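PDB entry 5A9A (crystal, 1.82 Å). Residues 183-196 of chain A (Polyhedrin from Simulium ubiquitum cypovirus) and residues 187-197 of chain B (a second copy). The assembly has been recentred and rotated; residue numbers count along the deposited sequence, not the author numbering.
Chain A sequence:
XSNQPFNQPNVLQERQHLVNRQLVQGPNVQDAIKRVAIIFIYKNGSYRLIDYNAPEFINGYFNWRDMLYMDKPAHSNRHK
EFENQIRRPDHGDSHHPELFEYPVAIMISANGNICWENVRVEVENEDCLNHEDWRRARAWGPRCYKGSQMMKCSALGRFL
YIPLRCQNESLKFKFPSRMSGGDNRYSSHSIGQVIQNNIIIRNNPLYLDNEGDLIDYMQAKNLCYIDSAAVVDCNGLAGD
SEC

Chain A 183-196: DNRYSSHSIGQVIQ
Chain B, residues 187-197: SSHSIGQVIQN

Each copy carries a loop leading into a helix, 191-196 in chain A and 191-197 in chain B, with phi/psi near -65/-45 through most of the helical residues. The two axes run nearly parallel, 9° apart, and come no closer than 12.4 Å. Chain A enters through a type I turn from N184(A) to S187(A), closed by S187(A) N to N184(A) O at 3.0 Å; S187(A) OG donates to that same N184(A) O at 2.7 Å, and N184(A) OD1 accepts from Y186(A) N at 3.0 Å. The register is offset at the turn, with CA of Y186(A) 5.6 Å from CA of G192(B), but matched farther along, where the CA atoms of I195(A) and I195(B) lie 8.6 Å apart.

The turn presents Y186(A) (chi1 -70°, chi2 -78°) to the first turn of the chain B helix. G192(B) CA sits over one ring face, 3.7 Å from the centroid and 15° off the normal, a CH-pi contact. Glycine permits this approach: an ideal CB would lie only 3.1 Å from Y186(A) CD2. I191(B) CG2 packs 4.0 Å from Y186(A) CB, and the tyrosine OH reaches to 3.0 Å from Q196(B) NE2.

Beside the ring, isoleucines interlock, I191 with chi1 t and I195 with chi1 m in both copies, chi2 t throughout. I191(A) CD1 meets I191(B) CD1 at 3.4 Å, while I195(B) CD1 lies 4.0 Å from both I191(A) CD1 and I195(A) CD1.

Water completes the polar side. Water 1 donates to S188(B) O (2.8 Å) and accepts from G192(B) N (2.9 Å) and, weakly, N184(A) ND2 (3.3 Å). S188(B) OG, chi1 m, binds waters 2 and 3, each at 2.8 Å; these reach Y186(A) O at 2.7 Å and S188(A) N at 3.1 Å, respectively.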

# COMPACT_ATOMS: atom_id res chain seq x y z
N ASP A 183 19.25 -20.49 -5.04
CA ASP A 183 18.25 -20.17 -6.06
C ASP A 183 17.61 -18.82 -5.79
O ASP A 183 16.69 -18.70 -4.99
CB ASP A 183 17.16 -21.24 -6.12
CG ASP A 183 16.18 -21.00 -7.26
OD1 ASP A 183 16.26 -19.94 -7.90
OD2 ASP A 183 15.33 -21.88 -7.51
N ASN A 184 18.11 -17.79 -6.47
CA ASN A 184 17.54 -16.46 -6.36
C ASN A 184 16.23 -16.38 -7.12
O ASN A 184 16.21 -16.41 -8.35
CB ASN A 184 18.52 -15.42 -6.92
CG ASN A 184 18.01 -14.01 -6.76
OD1 ASN A 184 17.02 -13.76 -6.07
ND2 ASN A 184 18.69 -13.06 -7.40
N ARG A 185 15.12 -16.28 -6.38
CA ARG A 185 13.81 -16.24 -7.01
C ARG A 185 13.51 -14.88 -7.63
O ARG A 185 12.43 -14.67 -8.19
CB ARG A 185 12.72 -16.64 -6.01
CG ARG A 185 12.63 -18.15 -5.81
CD ARG A 185 11.64 -18.52 -4.73
NE ARG A 185 10.26 -18.24 -5.11
CZ ARG A 185 9.25 -18.17 -4.25
NH1 ARG A 185 9.46 -18.32 -2.95
NH2 ARG A 185 8.02 -17.91 -4.69
N TYR A 186 14.46 -13.96 -7.53
CA TYR A 186 14.36 -12.70 -8.26
C TYR A 186 14.99 -12.86 -9.64
O TYR A 186 15.17 -11.89 -10.37
CB TYR A 186 15.00 -11.57 -7.46
CG TYR A 186 14.16 -11.23 -6.26
CD1 TYR A 186 13.02 -10.46 -6.40
CD2 TYR A 186 14.49 -11.72 -5.00
CE1 TYR A 186 12.23 -10.17 -5.31
CE2 TYR A 186 13.71 -11.42 -3.91
CZ TYR A 186 12.57 -10.65 -4.07
OH TYR A 186 11.79 -10.35 -2.98
N SER A 187 15.30 -14.11 -9.98
CA SER A 187 15.66 -14.48 -11.34
C SER A 187 14.41 -14.43 -12.21
O SER A 187 13.29 -14.40 -11.69
CB SER A 187 16.24 -15.90 -11.35
OG SER A 187 17.48 -15.94 -10.65
N SER A 188 14.60 -14.42 -13.52
CA SER A 188 13.49 -14.28 -14.46
C SER A 188 12.49 -15.43 -14.39
O SER A 188 11.32 -15.26 -14.74
CB SER A 188 14.03 -14.14 -15.89
OG SER A 188 14.91 -13.04 -16.00
N HIS A 189 12.94 -16.61 -13.96
CA HIS A 189 12.07 -17.78 -13.87
C HIS A 189 10.99 -17.61 -12.80
O HIS A 189 9.88 -18.11 -12.94
CB HIS A 189 12.88 -19.03 -13.53
CG HIS A 189 13.70 -19.55 -14.67
ND1 HIS A 189 13.43 -19.24 -15.98
CD2 HIS A 189 14.79 -20.35 -14.69
CE1 HIS A 189 14.32 -19.83 -16.76
NE2 HIS A 189 15.16 -20.51 -16.00
N SER A 190 11.34 -16.92 -11.72
CA SER A 190 10.57 -17.01 -10.48
C SER A 190 10.02 -15.68 -9.99
O SER A 190 9.15 -15.65 -9.11
CB SER A 190 11.46 -17.60 -9.39
OG SER A 190 11.98 -18.87 -9.78
N ILE A 191 10.51 -14.58 -10.55
CA ILE A 191 10.26 -13.26 -9.97
C ILE A 191 8.82 -12.79 -10.12
O ILE A 191 8.28 -12.15 -9.21
CB ILE A 191 11.23 -12.21 -10.55
CG1 ILE A 191 11.13 -10.90 -9.76
CG2 ILE A 191 10.97 -11.98 -12.04
CD1 ILE A 191 12.17 -9.88 -10.15
N GLY A 192 8.18 -13.11 -11.24
CA GLY A 192 6.78 -12.77 -11.43
C GLY A 192 5.93 -13.27 -10.27
O GLY A 192 5.10 -12.54 -9.71
N GLN A 193 6.15 -14.52 -9.89
CA GLN A 193 5.41 -15.14 -8.80
C GLN A 193 5.72 -14.48 -7.46
O GLN A 193 4.82 -14.26 -6.65
CB GLN A 193 5.73 -16.63 -8.74
CG GLN A 193 5.19 -17.34 -7.50
CD GLN A 193 5.50 -18.82 -7.51
OE1 GLN A 193 5.68 -19.42 -8.57
NE2 GLN A 193 5.56 -19.42 -6.32
N VAL A 194 6.99 -14.17 -7.23
CA VAL A 194 7.39 -13.51 -5.99
C VAL A 194 6.66 -12.17 -5.84
O VAL A 194 6.08 -11.88 -4.80
CB VAL A 194 8.91 -13.27 -5.92
CG1 VAL A 194 9.26 -12.37 -4.75
CG2 VAL A 194 9.65 -14.60 -5.82
N ILE A 195 6.69 -11.36 -6.90
CA ILE A 195 6.08 -10.04 -6.88
C ILE A 195 4.57 -10.11 -6.65
O ILE A 195 4.03 -9.38 -5.82
CB ILE A 195 6.36 -9.27 -8.18
CG1 ILE A 195 7.84 -8.91 -8.27
CG2 ILE A 195 5.51 -8.01 -8.25
CD1 ILE A 195 8.29 -8.47 -9.65
N GLN A 196 3.90 -10.98 -7.39
CA GLN A 196 2.44 -11.06 -7.34
C GLN A 196 1.94 -11.77 -6.09
O GLN A 196 0.81 -11.56 -5.66
CB GLN A 196 1.91 -11.75 -8.59
CG GLN A 196 2.16 -10.97 -9.87
CD GLN A 196 1.56 -11.64 -11.09
OE1 GLN A 196 1.25 -12.83 -11.07
NE2 GLN A 196 1.38 -10.87 -12.16
N SER B 187 17.83 -5.57 -13.55
CA SER B 187 18.53 -6.79 -13.93
C SER B 187 18.49 -7.76 -12.76
O SER B 187 18.20 -7.37 -11.63
CB SER B 187 19.98 -6.47 -14.30
OG SER B 187 20.04 -5.67 -15.46
N SER B 188 18.78 -9.03 -13.03
CA SER B 188 18.68 -10.08 -12.01
C SER B 188 19.65 -9.87 -10.85
O SER B 188 19.40 -10.35 -9.74
CB SER B 188 18.93 -11.45 -12.65
OG SER B 188 18.00 -11.69 -13.70
N HIS B 189 20.76 -9.18 -11.09
CA HIS B 189 21.75 -8.94 -10.04
C HIS B 189 21.23 -8.02 -8.94
O HIS B 189 21.59 -8.16 -7.77
CB HIS B 189 23.01 -8.29 -10.63
CG HIS B 189 23.86 -9.22 -11.44
ND1 HIS B 189 23.80 -10.59 -11.29
CD2 HIS B 189 24.79 -8.98 -12.39
CE1 HIS B 189 24.66 -11.15 -12.13
NE2 HIS B 189 25.27 -10.20 -12.80
N SER B 190 20.38 -7.07 -9.33
CA SER B 190 20.10 -5.92 -8.48
C SER B 190 18.63 -5.75 -8.10
O SER B 190 18.30 -4.98 -7.20
CB SER B 190 20.57 -4.65 -9.20
OG SER B 190 21.95 -4.74 -9.54
N ILE B 191 17.75 -6.47 -8.79
CA ILE B 191 16.32 -6.19 -8.71
C ILE B 191 15.70 -6.55 -7.36
O ILE B 191 14.82 -5.85 -6.88
CB ILE B 191 15.56 -6.87 -9.87
CG1 ILE B 191 14.11 -6.36 -9.92
CG2 ILE B 191 15.61 -8.39 -9.73
CD1 ILE B 191 13.34 -6.85 -11.12
N GLY B 192 16.16 -7.64 -6.76
CA GLY B 192 15.67 -8.02 -5.44
C GLY B 192 15.80 -6.87 -4.45
O GLY B 192 14.87 -6.54 -3.71
N GLN B 193 16.97 -6.24 -4.46
CA GLN B 193 17.24 -5.11 -3.57
C GLN B 193 16.36 -3.91 -3.89
O GLN B 193 15.85 -3.24 -2.99
CB GLN B 193 18.71 -4.73 -3.65
CG GLN B 193 19.06 -3.43 -2.94
CD GLN B 193 20.54 -3.12 -3.01
OE1 GLN B 193 21.37 -4.02 -3.17
NE2 GLN B 193 20.88 -1.84 -2.92
N VAL B 194 16.18 -3.62 -5.18
CA VAL B 194 15.34 -2.51 -5.59
C VAL B 194 13.91 -2.70 -5.08
O VAL B 194 13.33 -1.79 -4.49
CB VAL B 194 15.31 -2.36 -7.13
CG1 VAL B 194 14.23 -1.35 -7.54
CG2 VAL B 194 16.67 -1.92 -7.65
N ILE B 195 13.36 -3.89 -5.29
CA ILE B 195 11.99 -4.18 -4.89
C ILE B 195 11.80 -4.08 -3.38
O ILE B 195 10.84 -3.46 -2.91
CB ILE B 195 11.55 -5.58 -5.36
CG1 ILE B 195 11.43 -5.61 -6.88
CG2 ILE B 195 10.23 -5.98 -4.72
CD1 ILE B 195 11.35 -7.00 -7.47
N GLN B 196 12.71 -4.69 -2.62
CA GLN B 196 12.57 -4.76 -1.17
C GLN B 196 12.94 -3.44 -0.50
O GLN B 196 12.49 -3.17 0.61
CB GLN B 196 13.43 -5.89 -0.61
CG GLN B 196 12.98 -7.27 -1.06
CD GLN B 196 13.80 -8.39 -0.44
OE1 GLN B 196 14.90 -8.16 0.05
NE2 GLN B 196 13.25 -9.60 -0.44
N ASN B 197 13.75 -2.63 -1.16
CA ASN B 197 14.14 -1.33 -0.61
C ASN B 197 13.11 -0.24 -0.88
O ASN B 197 13.07 0.77 -0.18
CB ASN B 197 15.49 -0.89 -1.18
CG ASN B 197 16.66 -1.37 -0.35
OD1 ASN B 197 16.50 -2.17 0.58
ND2 ASN B 197 17.85 -0.89 -0.68
O HOH W 1 17.91 -9.81 -7.41
O HOH W 2 15.40 -11.07 -12.95
O HOH W 3 17.49 -14.31 -14.54